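Local structure of glycosyl hydrolases family 2, sugar binding domain protein (Bacteroides uniformis str. 3978 T3 ii, 6D1P) at residues Arg489-Tyr494 with Ile554-Trp559; Gly520-Val525 with His628-Arg633; Asp535-Glu540 with Asp547-Tyr552. The protein is a gut bacterial beta-glucuronidase of glycoside hydrolase family 2, which probably cleaves O-glycosidic bonds of glucuronides. One frame throughout, in Å; residues are numbered along the deposited sequence.

In the fold
All three contacts lie on one side of the chain, around helix 550-564 of the TIM barrel domain. Contacts 1 and 3 are buried and share that helix: contact 3 secures its first turn and contact 1 the stretch that follows, their centres about 10 Å apart. Contact 2 is only partly buried and reaches farther, tying the loop 520-525 to the edge strand 632-634 of the next beta-sheet. The chemistry changes with place. Contact 1 is an aromatic and apolar packing, contact 3 adds turn and cap hydrogen bonds to a smaller apolar patch, and contact 2 is fastened by a salt bridge and a histidine. R490 joins contacts 1 and 3 through a salt bridge to D538.

Contact 1. Residues Arg489-Tyr494 with Ile554-Trp559; sequences RRFRNY and IRLFDW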
loop_
_atom_site.group_PDB
_atom_site.type_symbol
_atom_site.label_atom_id
_atom_site.label_comp_id
_atom_site.label_asym_id
_atom_site.label_seq_id
_atom_site.Cartn_x
_atom_site.Cartn_y
_atom_site.Cartn_z
ATOM N N ARG A 489 -32.729 8.994 22.741
ATOM C CA ARG A 489 -33.331 9.571 23.938
ATOM C C ARG A 489 -32.276 9.961 24.977
ATOM O O ARG A 489 -31.090 10.101 24.649
ATOM C CB ARG A 489 -34.356 8.592 24.526
ATOM C CG ARG A 489 -35.254 7.959 23.452
ATOM C CD ARG A 489 -36.451 7.218 24.040
ATOM N NE ARG A 489 -37.236 8.113 24.878
ATOM C CZ ARG A 489 -38.032 7.706 25.861
ATOM N NH1 ARG A 489 -38.149 6.408 26.125
ATOM N NH2 ARG A 489 -38.700 8.600 26.586
ATOM N N ARG A 490 -32.697 10.145 26.222
ATOM C CA ARG A 490 -31.815 10.615 27.279
ATOM C C ARG A 490 -31.327 9.429 28.104
ATOM O O ARG A 490 -31.942 8.360 28.115
ATOM C CB ARG A 490 -32.542 11.642 28.155
ATOM C CG ARG A 490 -32.971 12.912 27.390
ATOM C CD ARG A 490 -33.736 13.914 28.276
ATOM N NE ARG A 490 -34.875 13.293 28.948
ATOM C CZ ARG A 490 -35.080 13.268 30.271
ATOM N NH1 ARG A 490 -34.233 13.862 31.104
ATOM N NH2 ARG A 490 -36.162 12.653 30.772
ATOM N N PHE A 491 -30.188 9.604 28.777
ATOM C CA PHE A 491 -29.735 8.479 29.586
ATOM C C PHE A 491 -30.642 8.268 30.796
ATOM O O PHE A 491 -30.737 7.145 31.309
ATOM C CB PHE A 491 -28.244 8.616 29.976
ATOM C CG PHE A 491 -27.903 9.771 30.902
ATOM C CD1 PHE A 491 -28.267 9.752 32.249
ATOM C CD2 PHE A 491 -27.130 10.823 30.445
ATOM C CE1 PHE A 491 -27.924 10.804 33.104
ATOM C CE2 PHE A 491 -26.764 11.874 31.285
ATOM C CZ PHE A 491 -27.161 11.864 32.619
ATOM N N ARG A 492 -31.365 9.309 31.209
ATOM C CA ARG A 492 -32.377 9.153 32.246
ATOM C C ARG A 492 -33.555 8.285 31.795
ATOM O O ARG A 492 -34.312 7.798 32.646
ATOM C CB ARG A 492 -32.849 10.538 32.698
ATOM C CG ARG A 492 -31.852 11.225 33.629
ATOM C CD ARG A 492 -32.153 12.697 33.810
ATOM N NE ARG A 492 -31.293 13.313 34.830
ATOM C CZ ARG A 492 -30.162 13.973 34.563
ATOM N NH1 ARG A 492 -29.727 14.102 33.312
ATOM N NH2 ARG A 492 -29.455 14.509 35.543
ATOM N N ASN A 493 -33.703 8.034 30.494
ATOM C CA ASN A 493 -34.745 7.134 30.006
ATOM C C ASN A 493 -34.348 5.665 30.059
ATOM O O ASN A 493 -35.087 4.826 29.526
ATOM C CB ASN A 493 -35.125 7.518 28.575
ATOM C CG ASN A 493 -35.672 8.925 28.490
ATOM O OD1 ASN A 493 -35.301 9.705 27.612
ATOM N ND2 ASN A 493 -36.576 9.264 29.423
ATOM N N TYR A 494 -33.222 5.337 30.706
ATOM C CA TYR A 494 -32.654 3.993 30.608
ATOM C C TYR A 494 -33.599 2.932 31.169
ATOM O O TYR A 494 -33.893 1.932 30.507
ATOM C CB TYR A 494 -31.297 3.936 31.331
ATOM C CG TYR A 494 -30.818 2.513 31.610
ATOM C CD1 TYR A 494 -30.758 1.564 30.594
ATOM C CD2 TYR A 494 -30.425 2.124 32.882
ATOM C CE1 TYR A 494 -30.337 0.272 30.845
ATOM C CE2 TYR A 494 -29.996 0.825 33.144
ATOM C CZ TYR A 494 -29.958 -0.094 32.127
ATOM O OH TYR A 494 -29.537 -1.389 32.378
ATOM N N ILE A 554 -19.377 10.160 31.864
ATOM C CA ILE A 554 -19.262 9.745 33.259
ATOM C C ILE A 554 -20.635 9.748 33.926
ATOM O O ILE A 554 -21.021 8.794 34.612
ATOM C CB ILE A 554 -18.253 10.665 33.975
ATOM C CG1 ILE A 554 -16.834 10.131 33.736
ATOM C CG2 ILE A 554 -18.579 10.823 35.456
ATOM C CD1 ILE A 554 -15.768 11.165 33.881
ATOM N N ARG A 555 -21.408 10.804 33.681
ATOM C CA ARG A 555 -22.777 10.874 34.152
ATOM C C ARG A 555 -23.632 9.769 33.548
ATOM O O ARG A 555 -24.491 9.199 34.233
ATOM C CB ARG A 555 -23.353 12.244 33.818
ATOM C CG ARG A 555 -22.760 13.370 34.662
ATOM C CD ARG A 555 -23.155 14.713 34.103
ATOM N NE ARG A 555 -22.893 15.794 35.041
ATOM C CZ ARG A 555 -21.679 16.258 35.334
ATOM N NH1 ARG A 555 -20.597 15.725 34.768
ATOM N NH2 ARG A 555 -21.544 17.257 36.193
ATOM N N LEU A 556 -23.420 9.455 32.262
ATOM C CA LEU A 556 -24.226 8.419 31.619
ATOM C C LEU A 556 -23.933 7.059 32.223
ATOM O O LEU A 556 -24.861 6.283 32.491
ATOM C CB LEU A 556 -23.986 8.394 30.103
ATOM C CG LEU A 556 -24.779 7.403 29.217
ATOM C CD1 LEU A 556 -24.829 7.904 27.769
ATOM C CD2 LEU A 556 -24.206 5.976 29.236
ATOM N N PHE A 557 -22.648 6.747 32.437
ATOM C CA PHE A 557 -22.299 5.487 33.082
ATOM C C PHE A 557 -22.841 5.448 34.509
ATOM O O PHE A 557 -23.403 4.439 34.950
ATOM C CB PHE A 557 -20.780 5.299 33.109
ATOM C CG PHE A 557 -20.147 5.058 31.761
ATOM C CD1 PHE A 557 -20.707 4.178 30.851
ATOM C CD2 PHE A 557 -18.952 5.699 31.428
ATOM C CE1 PHE A 557 -20.101 3.943 29.611
ATOM C CE2 PHE A 557 -18.332 5.482 30.211
ATOM C CZ PHE A 557 -18.904 4.605 29.288
ATOM N N ASP A 558 -22.657 6.547 35.244
ATOM C CA ASP A 558 -23.124 6.667 36.622
ATOM C C ASP A 558 -24.612 6.340 36.714
ATOM O O ASP A 558 -25.021 5.417 37.425
ATOM C CB ASP A 558 -22.829 8.094 37.111
ATOM C CG ASP A 558 -22.998 8.266 38.613
ATOM O OD1 ASP A 558 -22.610 9.337 39.107
ATOM O OD2 ASP A 558 -23.501 7.358 39.302
ATOM N N TRP A 559 -25.429 7.058 35.936
ATOM C CA TRP A 559 -26.867 6.810 35.908
ATOM C C TRP A 559 -27.190 5.336 35.655
ATOM O O TRP A 559 -27.868 4.688 36.465
ATOM C CB TRP A 559 -27.535 7.681 34.850
ATOM C CG TRP A 559 -28.996 7.606 35.003
ATOM C CD1 TRP A 559 -29.832 6.640 34.495
ATOM C CD2 TRP A 559 -29.819 8.477 35.792
ATOM N NE1 TRP A 559 -31.126 6.881 34.891
ATOM C CE2 TRP A 559 -31.151 7.999 35.690
ATOM C CE3 TRP A 559 -29.565 9.626 36.563
ATOM C CZ2 TRP A 559 -32.232 8.637 36.328
ATOM C CZ3 TRP A 559 -30.646 10.260 37.198
ATOM C CH2 TRP A 559 -31.957 9.757 37.080
HETATM O O HOH W 1 -33.442 5.505 33.942
#
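With CG anti to its backbone N (chi1 -170°), W559 swings its indole off helix 550-564 toward the 3-10 turn 491-493, while F491 puts CG in the crowded position (chi1 66°), bringing its ring against the helix. R492, extended from CG to NE, crosses the indole at about a right angle: its CG stands 3.6 Å from the centroid of the W559 six-membered ring, only 7° off the normal, a CH-pi contact. A long aliphatic arm suits this place, since the guanidinium beyond it reaches a salt bridge with D538. L556 CA lies over one face of the F491 ring, F491 CB meets L556 CG at 3.7 Å, and F491 CD1 lies 3.4 Å from W559 CB. At the indole edge, in plane, W559 NE1 donates its N-H to a water O 2.9 Å away, which donates to R492 O at 2.8 Å. An alanine at W559 would remove the surface under R492 and the N-H that holds this water, and would probably loosen the turn against the helix. No direct hydrogen bond crosses, so this joint of the TIM barrel domain rests mainly on aromatic and aliphatic packing, one water meeting the polar demand of NE1.

Contact 2. Residues Gly520-Val525 with His628-Arg633; sequences GRHMEV and HSWPVR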
loop_
_atom_site.group_PDB
_atom_site.type_symbol
_atom_site.label_atom_id
_atom_site.label_comp_id
_atom_site.label_asym_id
_atom_site.label_seq_id
_atom_site.Cartn_x
_atom_site.Cartn_y
_atom_site.Cartn_z
ATOM N N GLY A 520 -9.501 13.046 27.846
ATOM C CA GLY A 520 -8.960 14.346 28.199
ATOM C C GLY A 520 -9.811 15.542 27.831
ATOM O O GLY A 520 -9.392 16.676 28.088
ATOM N N ARG A 521 -10.974 15.342 27.214
ATOM C CA ARG A 521 -11.923 16.432 26.993
ATOM C C ARG A 521 -12.959 16.433 28.124
ATOM O O ARG A 521 -13.479 15.373 28.482
ATOM C CB ARG A 521 -12.601 16.288 25.630
ATOM C CG ARG A 521 -13.728 17.270 25.390
ATOM C CD ARG A 521 -14.396 16.979 24.058
ATOM N NE ARG A 521 -13.559 17.417 22.943
ATOM C CZ ARG A 521 -13.733 17.024 21.680
ATOM N NH1 ARG A 521 -14.711 16.173 21.373
ATOM N NH2 ARG A 521 -12.922 17.469 20.719
ATOM N N HIS A 522 -13.244 17.617 28.687
ATOM C CA HIS A 522 -14.217 17.761 29.770
ATOM C C HIS A 522 -15.103 18.975 29.498
ATOM O O HIS A 522 -14.933 19.692 28.506
ATOM C CB HIS A 522 -13.524 17.876 31.135
ATOM C CG HIS A 522 -12.486 16.829 31.357
ATOM N ND1 HIS A 522 -12.782 15.586 31.873
ATOM C CD2 HIS A 522 -11.160 16.814 31.069
ATOM C CE1 HIS A 522 -11.677 14.861 31.923
ATOM N NE2 HIS A 522 -10.678 15.584 31.447
ATOM N N MET A 523 -16.053 19.210 30.404
ATOM C CA MET A 523 -17.019 20.287 30.221
ATOM C C MET A 523 -17.664 20.629 31.562
ATOM O O MET A 523 -18.130 19.730 32.273
ATOM C CB MET A 523 -18.077 19.875 29.188
ATOM C CG MET A 523 -19.236 20.839 29.046
ATOM S SD MET A 523 -18.726 22.528 28.705
ATOM C CE MET A 523 -17.676 22.322 27.263
ATOM N N GLU A 524 -17.672 21.921 31.910
ATOM C CA GLU A 524 -18.308 22.367 33.148
ATOM C C GLU A 524 -19.818 22.186 33.063
ATOM O O GLU A 524 -20.429 22.440 32.018
ATOM C CB GLU A 524 -17.994 23.840 33.424
ATOM C CG GLU A 524 -16.542 24.156 33.776
ATOM C CD GLU A 524 -16.139 23.698 35.172
ATOM O OE1 GLU A 524 -17.016 23.276 35.970
ATOM O OE2 GLU A 524 -14.925 23.744 35.466
ATOM N N VAL A 525 -20.419 21.747 34.176
ATOM C CA VAL A 525 -21.872 21.647 34.257
ATOM C C VAL A 525 -22.478 23.045 34.263
ATOM O O VAL A 525 -21.888 24.001 34.783
ATOM C CB VAL A 525 -22.304 20.846 35.501
ATOM C CG1 VAL A 525 -21.834 21.530 36.780
ATOM C CG2 VAL A 525 -23.817 20.669 35.516
ATOM N N HIS A 628 -8.404 14.205 37.262
ATOM C CA HIS A 628 -6.965 14.018 37.096
ATOM C C HIS A 628 -6.490 14.495 35.724
ATOM O O HIS A 628 -5.380 15.028 35.591
ATOM C CB HIS A 628 -6.602 12.547 37.272
ATOM C CG HIS A 628 -6.565 12.088 38.690
ATOM N ND1 HIS A 628 -5.386 11.813 39.347
ATOM C CD2 HIS A 628 -7.558 11.819 39.569
ATOM C CE1 HIS A 628 -5.652 11.408 40.574
ATOM N NE2 HIS A 628 -6.963 11.402 40.735
ATOM N N SER A 629 -7.306 14.288 34.683
ATOM C CA SER A 629 -6.968 14.707 33.332
ATOM C C SER A 629 -7.668 16.005 32.938
ATOM O O SER A 629 -7.789 16.302 31.746
ATOM C CB SER A 629 -7.289 13.593 32.327
ATOM O OG SER A 629 -8.692 13.433 32.121
ATOM N N TRP A 630 -8.109 16.795 33.916
ATOM C CA TRP A 630 -8.813 18.054 33.665
ATOM C C TRP A 630 -7.978 19.180 34.269
ATOM O O TRP A 630 -8.124 19.506 35.458
ATOM C CB TRP A 630 -10.226 17.990 34.247
ATOM C CG TRP A 630 -11.137 19.118 33.872
ATOM C CD1 TRP A 630 -10.790 20.311 33.298
ATOM C CD2 TRP A 630 -12.564 19.161 34.056
ATOM N NE1 TRP A 630 -11.911 21.091 33.111
ATOM C CE2 TRP A 630 -13.011 20.406 33.563
ATOM C CE3 TRP A 630 -13.504 18.264 34.585
ATOM C CZ2 TRP A 630 -14.355 20.778 33.590
ATOM C CZ3 TRP A 630 -14.839 18.629 34.591
ATOM C CH2 TRP A 630 -15.251 19.877 34.108
ATOM N N PRO A 631 -7.073 19.802 33.479
ATOM C CA PRO A 631 -6.074 20.707 34.069
ATOM C C PRO A 631 -6.605 22.103 34.365
ATOM O O PRO A 631 -6.110 22.778 35.280
ATOM C CB PRO A 631 -4.968 20.760 33.001
ATOM C CG PRO A 631 -5.544 20.018 31.746
ATOM C CD PRO A 631 -6.981 19.755 32.005
ATOM N N VAL A 632 -7.592 22.559 33.598
ATOM C CA VAL A 632 -8.100 23.921 33.715
ATOM C C VAL A 632 -9.624 23.879 33.806
ATOM O O VAL A 632 -10.304 23.578 32.813
ATOM C CB VAL A 632 -7.655 24.805 32.543
ATOM C CG1 VAL A 632 -8.272 26.183 32.677
ATOM C CG2 VAL A 632 -6.143 24.907 32.511
ATOM N N ARG A 633 -10.157 24.209 34.983
ATOM C CA ARG A 633 -11.573 24.480 35.214
ATOM C C ARG A 633 -11.897 25.940 34.884
ATOM O O ARG A 633 -11.007 26.790 34.754
ATOM C CB ARG A 633 -11.941 24.201 36.666
ATOM C CG ARG A 633 -11.441 22.886 37.213
ATOM C CD ARG A 633 -12.404 21.774 36.894
ATOM N NE ARG A 633 -13.789 22.064 37.299
ATOM C CZ ARG A 633 -14.340 21.639 38.431
ATOM N NH1 ARG A 633 -13.603 20.923 39.273
ATOM N NH2 ARG A 633 -15.624 21.910 38.714
#
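H522 begins over one face of W630 and ends at S629. CB sits over the centre of the indole, 3.4 Å from the centroid of its six-membered ring, and CG lies 3.6 Å from W630 CD2. The imidazole is nearly parallel to the indole (planes 5° apart), but offset enough that little of one ring lies over the other; CD2 rests on W630 CB at 3.5 Å. ND1 turns to the hydroxyl of Y626. At the tip, NE2 donates to S629 OG, 3.0 Å away in the ring plane, and more weakly to S629 O. Histidine suits the place because it pairs a flat apolar face with two ring nitrogens that serve separate partners. The other face of W630 carries R633 CD, so the indole is sandwiched. R633, bent at chi2 and chi3, brings NE to E524 OE2 at 2.7 Å, nearly straight at 165° and on the syn lone pair, while its NH2 bonds to E642 O. Two N-H groups, R633 NE and W634 N, thus grip one buried carboxylate oxygen, which would probably keep E524 ionised, and the charged pair fastens the barrel-domain loop to strand 632-634.

Contact 3. Residues Asp535-Glu540 with Asp547-Tyr552; sequences DNFDIE and DWSESY
Hydrogen bonds within each segment set its shape. In 535-540 a type I beta turn runs from D535 to D538, and D535 OD2, approached from above its carboxylate plane, accepts from F537 N at 2.9 Å, an Asx turn. Aspartate suits this first position because its short side chain folds back onto the turn's own N-H groups. In 547-552 a second Asx turn leads into helix 550-564: D547 OD1 accepts from S549 N and, on its syn lone pair, from S549 OG at 3.0 Å. S549 is the N-cap residue, its OG accepting from Y552 N at 3.0 Å with an angle of 158°. Serine fits here, since one hydroxyl can donate a hydrogen bond to D547 and accept one from Y552 N.

Apolar packing joins the halves. F537, with CG anti to the carbonyl carbon (chi1 -64°), reaches S551 CB with its CZ at 3.6 Å and Y552 CB with its CD1 at 4.1 Å; S551 C lies over one face of the F537 ring and N536 ND2 over the opposite face. I539 CG1 crosses obliquely to Y552 CE1 at 4.0 Å, a branched aliphatic side chain meeting the ring without any polar group to satisfy.

The carbonyl F537 O closely approaches the Y552 ring edge, in plane and 3.2 Å from CE1. Among polar contacts, a water donates to I539 O and, at 3.1 Å, to Y552 OH, which also bonds to G485 O; S551 OG turns instead to Y626 and M523 N. D538 OD1 forms a salt bridge with R490.

No direct hydrogen bond crosses between the segments. Turns and a cap fix the form of both sides, and the interface is made of ring packing and one bridging water; the nearby D547 carboxylate, facing the helix start, may also interact favourably with the helix dipole.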
loop_
_atom_site.group_PDB
_atom_site.type_symbol
_atom_site.label_atom_id
_atom_site.label_comp_id
_atom_site.label_asym_id
_atom_site.label_seq_id
_atom_site.Cartn_x
_atom_site.Cartn_y
_atom_site.Cartn_z
ATOM N N ASP A 535 -29.773 19.975 33.062
ATOM C CA ASP A 535 -28.569 20.760 32.809
ATOM C C ASP A 535 -28.074 20.434 31.402
ATOM O O ASP A 535 -28.718 19.687 30.661
ATOM C CB ASP A 535 -27.496 20.506 33.875
ATOM C CG ASP A 535 -27.141 19.045 34.026
ATOM O OD1 ASP A 535 -26.840 18.611 35.151
ATOM O OD2 ASP A 535 -27.155 18.317 33.025
ATOM N N ASN A 536 -26.919 21.005 31.033
ATOM C CA ASN A 536 -26.370 20.837 29.685
ATOM C C ASN A 536 -25.990 19.396 29.374
ATOM O O ASN A 536 -25.726 19.085 28.208
ATOM C CB ASN A 536 -25.148 21.745 29.485
ATOM C CG ASN A 536 -24.036 21.478 30.505
ATOM O OD1 ASN A 536 -24.296 21.249 31.682
ATOM N ND2 ASN A 536 -22.792 21.503 30.046
ATOM N N PHE A 537 -25.953 18.524 30.373
ATOM C CA PHE A 537 -25.694 17.106 30.176
ATOM C C PHE A 537 -26.960 16.285 30.060
ATOM O O PHE A 537 -26.886 15.115 29.684
ATOM C CB PHE A 537 -24.846 16.556 31.326
ATOM C CG PHE A 537 -23.477 17.175 31.407
ATOM C CD1 PHE A 537 -22.652 17.212 30.282
ATOM C CD2 PHE A 537 -23.026 17.746 32.586
ATOM C CE1 PHE A 537 -21.388 17.797 30.333
ATOM C CE2 PHE A 537 -21.763 18.319 32.651
ATOM C CZ PHE A 537 -20.942 18.349 31.515
ATOM N N ASP A 538 -28.109 16.862 30.370
ATOM C CA ASP A 538 -29.387 16.178 30.217
ATOM C C ASP A 538 -29.869 16.406 28.791
ATOM O O ASP A 538 -30.596 17.359 28.500
ATOM C CB ASP A 538 -30.384 16.698 31.237
ATOM C CG ASP A 538 -31.652 15.903 31.249
ATOM O OD1 ASP A 538 -31.646 14.754 30.754
ATOM O OD2 ASP A 538 -32.658 16.441 31.753
ATOM N N ILE A 539 -29.448 15.532 27.876
ATOM C CA ILE A 539 -29.735 15.718 26.459
ATOM C C ILE A 539 -30.141 14.395 25.823
ATOM O O ILE A 539 -30.012 13.315 26.408
ATOM C CB ILE A 539 -28.546 16.325 25.697
ATOM C CG1 ILE A 539 -27.327 15.398 25.788
ATOM C CG2 ILE A 539 -28.244 17.712 26.213
ATOM C CD1 ILE A 539 -26.133 15.830 24.919
ATOM N N GLU A 540 -30.658 14.510 24.606
ATOM C CA GLU A 540 -31.040 13.377 23.781
ATOM C C GLU A 540 -29.897 13.018 22.846
ATOM O O GLU A 540 -29.281 13.909 22.258
ATOM C CB GLU A 540 -32.263 13.715 22.932
ATOM C CG GLU A 540 -33.540 13.843 23.686
ATOM C CD GLU A 540 -34.678 13.209 22.925
ATOM O OE1 GLU A 540 -34.684 13.309 21.666
ATOM O OE2 GLU A 540 -35.543 12.591 23.589
ATOM N N ASP A 547 -20.970 16.688 23.044
ATOM C CA ASP A 547 -19.620 17.135 22.733
ATOM C C ASP A 547 -18.568 16.037 22.893
ATOM O O ASP A 547 -17.374 16.321 22.775
ATOM C CB ASP A 547 -19.255 18.346 23.598
ATOM C CG ASP A 547 -19.164 18.010 25.092
ATOM O OD1 ASP A 547 -19.413 16.840 25.477
ATOM O OD2 ASP A 547 -18.828 18.932 25.878
ATOM N N TRP A 548 -18.979 14.801 23.173
ATOM C CA TRP A 548 -18.080 13.657 23.316
ATOM C C TRP A 548 -17.072 13.833 24.463
ATOM O O TRP A 548 -16.019 13.178 24.484
ATOM C CB TRP A 548 -17.366 13.350 21.984
ATOM C CG TRP A 548 -18.305 12.756 20.909
ATOM C CD1 TRP A 548 -19.613 13.100 20.674
ATOM C CD2 TRP A 548 -18.004 11.702 19.983
ATOM N NE1 TRP A 548 -20.137 12.334 19.655
ATOM C CE2 TRP A 548 -19.174 11.466 19.218
ATOM C CE3 TRP A 548 -16.856 10.945 19.716
ATOM C CZ2 TRP A 548 -19.222 10.510 18.203
ATOM C CZ3 TRP A 548 -16.905 9.988 18.724
ATOM C CH2 TRP A 548 -18.083 9.780 17.969
ATOM N N SER A 549 -17.392 14.675 25.444
ATOM C CA SER A 549 -16.541 14.867 26.612
ATOM C C SER A 549 -16.615 13.664 27.559
ATOM O O SER A 549 -17.565 12.875 27.553
ATOM C CB SER A 549 -16.967 16.113 27.373
ATOM O OG SER A 549 -18.213 15.841 28.008
ATOM N N GLU A 550 -15.578 13.530 28.383
ATOM C CA GLU A 550 -15.649 12.575 29.482
ATOM C C GLU A 550 -16.706 12.982 30.490
ATOM O O GLU A 550 -17.313 12.116 31.129
ATOM C CB GLU A 550 -14.287 12.436 30.161
ATOM C CG GLU A 550 -13.217 11.813 29.238
ATOM C CD GLU A 550 -12.013 11.252 29.995
ATOM O OE1 GLU A 550 -12.172 10.312 30.823
ATOM O OE2 GLU A 550 -10.892 11.767 29.749
ATOM N N SER A 551 -16.948 14.288 30.627
ATOM C CA SER A 551 -17.919 14.778 31.596
ATOM C C SER A 551 -19.294 14.202 31.325
ATOM O O SER A 551 -20.005 13.787 32.256
ATOM C CB SER A 551 -17.969 16.300 31.554
ATOM O OG SER A 551 -16.697 16.833 31.862
ATOM N N TYR A 552 -19.680 14.153 30.046
ATOM C CA TYR A 552 -20.977 13.605 29.721
ATOM C C TYR A 552 -21.011 12.110 29.996
ATOM O O TYR A 552 -21.911 11.614 30.690
ATOM C CB TYR A 552 -21.351 13.902 28.273
ATOM C CG TYR A 552 -22.640 13.218 27.931
ATOM C CD1 TYR A 552 -23.861 13.698 28.418
ATOM C CD2 TYR A 552 -22.645 12.049 27.181
ATOM C CE1 TYR A 552 -25.064 13.038 28.124
ATOM C CE2 TYR A 552 -23.838 11.387 26.888
ATOM C CZ TYR A 552 -25.042 11.890 27.356
ATOM O OH TYR A 552 -26.208 11.220 27.059
HETATM O O HOH W 2 -28.816 12.290 28.388
#